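Local coordinates for PILI retraction protein PILT (Thermus thermophilus, PDB 5FL3), which probably binds and hydrolyses ATP as a motor of the type II/IV secretion ATPase family, thought to power retraction of type IV pili, at residues L72-F80 with R91-F101. Residues are numbered along the deposited sequence; the frame is centred on the assembly and turned at random.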
loop_
_atom_site.group_PDB
_atom_site.type_symbol
_atom_site.label_atom_id
_atom_site.label_comp_id
_atom_site.label_asym_id
_atom_site.label_seq_id
_atom_site.Cartn_x
_atom_site.Cartn_y
_atom_site.Cartn_z
ATOM N N LEU A 72 -21.738 -23.344 -0.935
ATOM C CA LEU A 72 -20.410 -23.781 -1.326
ATOM C C LEU A 72 -20.481 -24.810 -2.439
ATOM O O LEU A 72 -19.639 -24.825 -3.335
ATOM C CB LEU A 72 -19.651 -24.350 -0.132
ATOM C CG LEU A 72 -18.304 -24.980 -0.484
ATOM C CD1 LEU A 72 -17.423 -23.995 -1.225
ATOM C CD2 LEU A 72 -17.612 -25.488 0.761
ATOM N N GLU A 73 -21.498 -25.664 -2.392
ATOM C CA GLU A 73 -21.669 -26.692 -3.419
ATOM C C GLU A 73 -22.079 -26.092 -4.761
ATOM O O GLU A 73 -22.150 -26.798 -5.759
ATOM C CB GLU A 73 -22.705 -27.735 -2.979
ATOM C CG GLU A 73 -22.233 -28.643 -1.855
ATOM C CD GLU A 73 -23.200 -29.776 -1.575
ATOM O OE1 GLU A 73 -23.897 -30.210 -2.522
ATOM O OE2 GLU A 73 -23.267 -30.233 -0.413
ATOM N N TYR A 74 -22.339 -24.791 -4.787
ATOM C CA TYR A 74 -22.710 -24.133 -6.029
ATOM C C TYR A 74 -21.610 -23.239 -6.628
ATOM O O TYR A 74 -21.802 -22.658 -7.698
ATOM C CB TYR A 74 -23.989 -23.318 -5.809
ATOM C CG TYR A 74 -25.209 -24.199 -5.730
ATOM C CD1 TYR A 74 -25.777 -24.727 -6.887
ATOM C CD2 TYR A 74 -25.776 -24.537 -4.503
ATOM C CE1 TYR A 74 -26.888 -25.550 -6.833
ATOM C CE2 TYR A 74 -26.895 -25.364 -4.437
ATOM C CZ TYR A 74 -27.444 -25.865 -5.611
ATOM O OH TYR A 74 -28.550 -26.683 -5.577
ATOM N N ARG A 75 -20.459 -23.152 -5.959
ATOM C CA ARG A 75 -19.414 -22.204 -6.355
ATOM C C ARG A 75 -18.013 -22.826 -6.571
ATOM O O ARG A 75 -17.588 -23.727 -5.849
ATOM C CB ARG A 75 -19.328 -21.084 -5.309
ATOM C CG ARG A 75 -20.344 -19.939 -5.479
ATOM C CD ARG A 75 -20.076 -18.881 -4.413
ATOM N NE ARG A 75 -20.256 -17.484 -4.831
ATOM C CZ ARG A 75 -19.452 -16.809 -5.659
ATOM N NH1 ARG A 75 -18.397 -17.392 -6.227
ATOM N NH2 ARG A 75 -19.724 -15.537 -5.942
ATOM N N LYS A 76 -17.308 -22.343 -7.587
ATOM C CA LYS A 76 -15.923 -22.733 -7.798
ATOM C C LYS A 76 -15.034 -22.006 -6.796
ATOM O O LYS A 76 -14.002 -22.525 -6.386
ATOM C CB LYS A 76 -15.459 -22.427 -9.230
ATOM C CG LYS A 76 -16.234 -23.144 -10.329
ATOM C CD LYS A 76 -16.178 -24.651 -10.160
ATOM C CE LYS A 76 -16.928 -25.364 -11.278
ATOM N NZ LYS A 76 -17.253 -26.768 -10.848
ATOM N N GLU A 77 -15.434 -20.799 -6.418
ATOM C CA GLU A 77 -14.676 -19.992 -5.469
ATOM C C GLU A 77 -15.616 -19.334 -4.464
ATOM O O GLU A 77 -16.785 -19.092 -4.763
ATOM C CB GLU A 77 -13.862 -18.913 -6.187
ATOM C CG GLU A 77 -12.926 -19.419 -7.236
ATOM C CD GLU A 77 -13.566 -19.532 -8.609
ATOM O OE1 GLU A 77 -14.765 -19.225 -8.776
ATOM O OE2 GLU A 77 -12.864 -19.934 -9.543
ATOM N N MET A 78 -15.102 -19.050 -3.273
ATOM C CA MET A 78 -15.878 -18.352 -2.258
ATOM C C MET A 78 -15.008 -17.411 -1.477
ATOM O O MET A 78 -13.967 -17.802 -0.965
ATOM C CB MET A 78 -16.532 -19.322 -1.301
ATOM C CG MET A 78 -17.861 -19.837 -1.760
ATOM S SD MET A 78 -18.705 -20.555 -0.342
ATOM C CE MET A 78 -18.714 -19.136 0.758
ATOM N N ASP A 79 -15.441 -16.164 -1.388
ATOM C CA ASP A 79 -14.720 -15.153 -0.629
ATOM C C ASP A 79 -15.532 -14.858 0.621
ATOM O O ASP A 79 -16.699 -14.532 0.508
ATOM C CB ASP A 79 -14.510 -13.893 -1.479
ATOM C CG ASP A 79 -13.642 -12.860 -0.793
ATOM O OD1 ASP A 79 -13.885 -12.547 0.411
ATOM O OD2 ASP A 79 -12.720 -12.347 -1.476
ATOM N N PHE A 80 -14.939 -14.974 1.807
ATOM C CA PHE A 80 -15.709 -14.744 3.035
ATOM C C PHE A 80 -14.883 -14.248 4.243
ATOM O O PHE A 80 -13.679 -14.505 4.360
ATOM C CB PHE A 80 -16.472 -16.030 3.419
ATOM C CG PHE A 80 -15.579 -17.178 3.823
ATOM C CD1 PHE A 80 -15.064 -18.053 2.866
ATOM C CD2 PHE A 80 -15.241 -17.378 5.156
ATOM C CE1 PHE A 80 -14.238 -19.098 3.231
ATOM C CE2 PHE A 80 -14.413 -18.424 5.522
ATOM C CZ PHE A 80 -13.910 -19.283 4.550
ATOM N N ARG A 91 -10.023 -12.258 5.868
ATOM C CA ARG A 91 -10.814 -12.475 4.673
ATOM C C ARG A 91 -10.269 -13.754 4.048
ATOM O O ARG A 91 -9.063 -13.962 4.007
ATOM C CB ARG A 91 -10.743 -11.290 3.704
ATOM C CG ARG A 91 -11.621 -10.099 4.085
ATOM C CD ARG A 91 -12.428 -9.587 2.885
ATOM N NE ARG A 91 -13.512 -10.505 2.534
ATOM C CZ ARG A 91 -14.793 -10.341 2.870
ATOM N NH1 ARG A 91 -15.175 -9.267 3.546
ATOM N NH2 ARG A 91 -15.702 -11.249 2.510
ATOM N N CYS A 92 -11.161 -14.621 3.590
ATOM C CA CYS A 92 -10.771 -15.957 3.166
ATOM C C CYS A 92 -11.242 -16.262 1.761
ATOM O O CYS A 92 -12.382 -15.982 1.395
ATOM C CB CYS A 92 -11.325 -17.015 4.133
ATOM S SG CYS A 92 -10.929 -16.669 5.853
ATOM N N ASN A 93 -10.348 -16.852 0.982
ATOM C CA ASN A 93 -10.696 -17.290 -0.339
ATOM C C ASN A 93 -10.579 -18.787 -0.455
ATOM O O ASN A 93 -9.490 -19.350 -0.440
ATOM C CB ASN A 93 -9.834 -16.592 -1.377
ATOM C CG ASN A 93 -10.487 -15.349 -1.897
ATOM O OD1 ASN A 93 -11.300 -15.402 -2.833
ATOM N ND2 ASN A 93 -10.171 -14.213 -1.273
ATOM N N LEU A 94 -11.738 -19.425 -0.534
ATOM C CA LEU A 94 -11.817 -20.850 -0.725
ATOM C C LEU A 94 -11.745 -21.056 -2.225
ATOM O O LEU A 94 -12.400 -20.338 -2.969
ATOM C CB LEU A 94 -13.111 -21.406 -0.121
ATOM C CG LEU A 94 -13.441 -22.899 -0.131
ATOM C CD1 LEU A 94 -12.282 -23.719 0.372
ATOM C CD2 LEU A 94 -14.658 -23.152 0.743
ATOM N N LEU A 95 -10.928 -22.008 -2.664
ATOM C CA LEU A 95 -10.834 -22.336 -4.081
ATOM C C LEU A 95 -10.869 -23.843 -4.263
ATOM O O LEU A 95 -10.890 -24.592 -3.286
ATOM C CB LEU A 95 -9.556 -21.753 -4.684
ATOM C CG LEU A 95 -8.272 -22.129 -3.939
ATOM C CD1 LEU A 95 -7.438 -23.056 -4.795
ATOM C CD2 LEU A 95 -7.468 -20.926 -3.517
ATOM N N ARG A 96 -10.896 -24.266 -5.523
ATOM C CA ARG A 96 -10.748 -25.666 -5.928
ATOM C C ARG A 96 -9.533 -25.784 -6.818
ATOM O O ARG A 96 -9.362 -24.988 -7.731
ATOM C CB ARG A 96 -11.981 -26.165 -6.675
ATOM C CG ARG A 96 -13.258 -26.082 -5.853
ATOM C CD ARG A 96 -14.509 -26.178 -6.720
ATOM N NE ARG A 96 -15.721 -26.228 -5.908
ATOM C CZ ARG A 96 -16.119 -27.304 -5.232
ATOM N NH1 ARG A 96 -15.395 -28.424 -5.278
ATOM N NH2 ARG A 96 -17.235 -27.260 -4.503
ATOM N N GLN A 97 -8.669 -26.750 -6.556
ATOM C CA GLN A 97 -7.554 -26.964 -7.458
ATOM C C GLN A 97 -7.200 -28.439 -7.473
ATOM O O GLN A 97 -7.043 -29.067 -6.420
ATOM C CB GLN A 97 -6.359 -26.086 -7.060
ATOM C CG GLN A 97 -5.711 -26.413 -5.737
ATOM C CD GLN A 97 -4.609 -27.448 -5.884
ATOM O OE1 GLN A 97 -4.065 -27.639 -6.959
ATOM N NE2 GLN A 97 -4.274 -28.107 -4.795
ATOM N N ARG A 98 -7.122 -28.989 -8.681
ATOM C CA ARG A 98 -6.843 -30.409 -8.899
ATOM C C ARG A 98 -7.747 -31.323 -8.066
ATOM O O ARG A 98 -7.288 -32.270 -7.411
ATOM C CB ARG A 98 -5.364 -30.699 -8.637
ATOM C CG ARG A 98 -4.473 -30.077 -9.711
ATOM C CD ARG A 98 -3.013 -30.374 -9.502
ATOM N NE ARG A 98 -2.787 -31.786 -9.238
ATOM C CZ ARG A 98 -1.598 -32.310 -8.961
ATOM N NH1 ARG A 98 -0.519 -31.526 -8.927
ATOM N NH2 ARG A 98 -1.489 -33.617 -8.723
ATOM N N GLY A 99 -9.041 -31.013 -8.100
ATOM C CA GLY A 99 -10.057 -31.816 -7.450
ATOM C C GLY A 99 -10.162 -31.546 -5.965
ATOM O O GLY A 99 -10.939 -32.182 -5.247
ATOM N N SER A 100 -9.385 -30.584 -5.496
ATOM C CA SER A 100 -9.252 -30.428 -4.063
ATOM C C SER A 100 -9.520 -29.003 -3.629
ATOM O O SER A 100 -9.274 -28.059 -4.397
ATOM C CB SER A 100 -7.860 -30.865 -3.628
ATOM O OG SER A 100 -7.688 -30.574 -2.269
ATOM N N PHE A 101 -10.030 -28.842 -2.412
ATOM C CA PHE A 101 -10.225 -27.495 -1.871
ATOM C C PHE A 101 -8.892 -26.866 -1.511
ATOM O O PHE A 101 -7.924 -27.553 -1.143
ATOM C CB PHE A 101 -11.149 -27.491 -0.649
ATOM C CG PHE A 101 -12.608 -27.598 -0.995
ATOM C CD1 PHE A 101 -13.209 -26.664 -1.826
ATOM C CD2 PHE A 101 -13.383 -28.639 -0.505
ATOM C CE1 PHE A 101 -14.563 -26.761 -2.166
ATOM C CE2 PHE A 101 -14.741 -28.737 -0.834
ATOM C CZ PHE A 101 -15.327 -27.795 -1.662
#
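The ring of F80 takes the CB of C92 over one face, 3.6 Å from its centroid, while the CB of L94 lies at its edge. A chi1 of 66° sets the ring back over its cross-strand neighbour, and the small cysteine lets it lie close, its SG oblique to the ring. CE1 of F101 lies over the centre of one face of the R96 guanidinium, with R75 O, L72 O and K76 CA at its edge; R96 NE donates an almost straight hydrogen bond (176°) to R75 O, a task suited to a long, extended arginine. CD1 of L72 meets CD2 of L94 at 3.5 Å, branched apolar ends suiting this buried place, and CD2 of L72 reaches CZ of F101. On the more exposed face, R91 and D79 form a salt bridge, NE and NH2 both donating to OD1, while N93 ND2 reaches D79 OD2 from above the carboxylate plane. A leucine in place of R91 would probably leave the D79 carboxylate without its charged mate and freer to turn. M78 with L94 and F80 with C92 are hydrogen-bonded pairs. This is an antiparallel beta hairpin at the edge of the N-terminal sheet, its apolar face packed against helices 53-63 and 66-72.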